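Side-chain contact in CT253 (Chlamydia trachomatis serovar L2, PDB 6UXC), which is of unknown function but is probably a lipoprotein, made with a signal sequence and belonging to an uncharacterised family: residues 170-173 against 174-177. Numbering follows the deposited sequence.
Sequences HQRL and FREI
Four consecutive i to i+4 hydrogen bonds join residues 170-173 to 174-177, two successive turns of a single alpha-helix. The first runs from Phe-174 N to His-170 O (2.8 Å) and is nearly straight; the last, from Ile-177 N to Leu-173 O, spans 2.9 Å. The side chains then divide into a buried face and a more exposed one. On the buried face His-170 and Phe-174 run alongside each other in the same direction, with Phe-174 CE2 3.7 Å from His-170 CB. The His-170 and Phe-174 ring planes are inclined at 50°, an oblique pairing. Phe-174 CG stands anti to its carbonyl carbon (chi1 -60°), which swings the ring back along the helix until His-170 O lies against one ring face, 3.1 Å above the plane and offset toward the rim. Phenylalanine suits this place as a broad apolar plate, whereas histidine brings two ring nitrogens, ND1 and NE2, which hydrogen-bond Glu-44 and Gln-103 in the interior. Leu-173 and Ile-177 form a purely aliphatic pair on the part of the buried face turned to the sheet, CG of the leucine meeting CD1 of the isoleucine at 4.0 Å. On the outer face Gln-171 CG lies against one face of the Arg-175 guanidinium, 3.4 Å from its plane and over its centre, and the amide beyond it stacks beside NH2 (Gln-171 CD to Arg-175 NH2 3.0 Å). Amide and guanidinium planes differ by 22°, though the arginine is poorly ordered. Long polar chains fit such a border: Arg-172 NH1 hydrogen-bonds Gln-142, and Glu-176 forms a salt bridge with Arg-180 one turn on. The segments thus show the amphipathic character of helix 165-184. Leu-173 and Ile-177 pack on strands 113-124 and 131-143 of the mixed sheet, while His-170 and Phe-174 turn to helix 41-55, where both rings meet Phe-45 edge-to-face.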
loop_
_atom_site.group_PDB
_atom_site.type_symbol
_atom_site.label_atom_id
_atom_site.label_comp_id
_atom_site.label_asym_id
_atom_site.label_seq_id
_atom_site.Cartn_x
_atom_site.Cartn_y
_atom_site.Cartn_z
ATOM N N HIS A 170 9.837 1.676 6.851
ATOM C CA HIS A 170 8.730 0.932 6.246
ATOM C C HIS A 170 7.689 0.522 7.275
ATOM O O HIS A 170 6.481 0.635 7.028
ATOM C CB HIS A 170 9.262 -0.301 5.538
ATOM C CG HIS A 170 9.926 -0.006 4.236
ATOM N ND1 HIS A 170 10.375 -0.999 3.400
ATOM C CD2 HIS A 170 10.236 1.166 3.627
ATOM C CE1 HIS A 170 10.922 -0.459 2.327
ATOM N NE2 HIS A 170 10.857 0.856 2.448
ATOM N N GLN A 171 8.138 -0.004 8.412
ATOM C CA GLN A 171 7.215 -0.480 9.435
ATOM C C GLN A 171 6.271 0.634 9.875
ATOM O O GLN A 171 5.052 0.435 9.957
ATOM C CB GLN A 171 8.026 -1.029 10.609
ATOM C CG GLN A 171 7.229 -1.783 11.628
ATOM C CD GLN A 171 8.103 -2.265 12.759
ATOM O OE1 GLN A 171 8.883 -1.497 13.319
ATOM N NE2 GLN A 171 7.993 -3.543 13.091
ATOM N N ARG A 172 6.806 1.827 10.116
ATOM C CA ARG A 172 5.941 2.917 10.569
ATOM C C ARG A 172 4.967 3.313 9.467
ATOM O O ARG A 172 3.786 3.583 9.733
ATOM C CB ARG A 172 6.771 4.124 11.017
ATOM C CG ARG A 172 7.467 3.943 12.364
ATOM C CD ARG A 172 7.826 5.298 12.994
ATOM N NE ARG A 172 8.529 6.121 12.025
ATOM C CZ ARG A 172 9.836 6.037 11.786
ATOM N NH1 ARG A 172 10.592 5.195 12.490
ATOM N NH2 ARG A 172 10.388 6.817 10.864
ATOM N N LEU A 173 5.449 3.350 8.226
ATOM C CA LEU A 173 4.601 3.706 7.100
ATOM C C LEU A 173 3.490 2.683 6.888
ATOM O O LEU A 173 2.332 3.063 6.660
ATOM C CB LEU A 173 5.470 3.849 5.858
ATOM C CG LEU A 173 4.816 4.337 4.579
ATOM C CD1 LEU A 173 4.109 5.671 4.756
ATOM C CD2 LEU A 173 5.886 4.430 3.494
ATOM N N PHE A 174 3.810 1.380 6.947
ATOM C CA PHE A 174 2.772 0.370 6.757
ATOM C C PHE A 174 1.723 0.487 7.856
ATOM O O PHE A 174 0.522 0.372 7.595
ATOM C CB PHE A 174 3.346 -1.045 6.777
ATOM C CG PHE A 174 4.363 -1.319 5.718
ATOM C CD1 PHE A 174 4.276 -0.761 4.470
ATOM C CD2 PHE A 174 5.406 -2.186 5.982
ATOM C CE1 PHE A 174 5.226 -1.033 3.502
ATOM C CE2 PHE A 174 6.354 -2.469 5.001
ATOM C CZ PHE A 174 6.256 -1.893 3.781
ATOM N N ARG A 175 2.170 0.718 9.093
ATOM C CA ARG A 175 1.229 0.873 10.195
ATOM C C ARG A 175 0.293 2.049 9.957
ATOM O O ARG A 175 -0.920 1.929 10.163
ATOM C CB ARG A 175 1.982 1.071 11.500
ATOM C CG ARG A 175 2.672 -0.154 12.034
ATOM C CD ARG A 175 3.448 0.268 13.257
ATOM N NE ARG A 175 4.258 -0.795 13.829
ATOM C CZ ARG A 175 5.468 -0.611 14.350
ATOM N NH1 ARG A 175 6.031 0.592 14.346
ATOM N NH2 ARG A 175 6.126 -1.640 14.859
ATOM N N GLU A 176 0.829 3.173 9.468
ATOM C CA GLU A 176 -0.002 4.352 9.242
ATOM C C GLU A 176 -0.970 4.130 8.092
ATOM O O GLU A 176 -2.124 4.579 8.146
ATOM C CB GLU A 176 0.841 5.599 8.957
ATOM C CG GLU A 176 -0.035 6.871 8.868
ATOM C CD GLU A 176 0.746 8.194 8.769
ATOM O OE1 GLU A 176 0.343 9.169 9.443
ATOM O OE2 GLU A 176 1.722 8.283 8.015
ATOM N N ILE A 177 -0.512 3.467 7.032
ATOM C CA ILE A 177 -1.378 3.225 5.886
ATOM C C ILE A 177 -2.611 2.450 6.335
ATOM O O ILE A 177 -3.751 2.808 6.018
ATOM C CB ILE A 177 -0.611 2.477 4.784
ATOM C CG1 ILE A 177 0.402 3.403 4.090
ATOM C CG2 ILE A 177 -1.580 1.901 3.794
ATOM C CD1 ILE A 177 1.420 2.639 3.251
#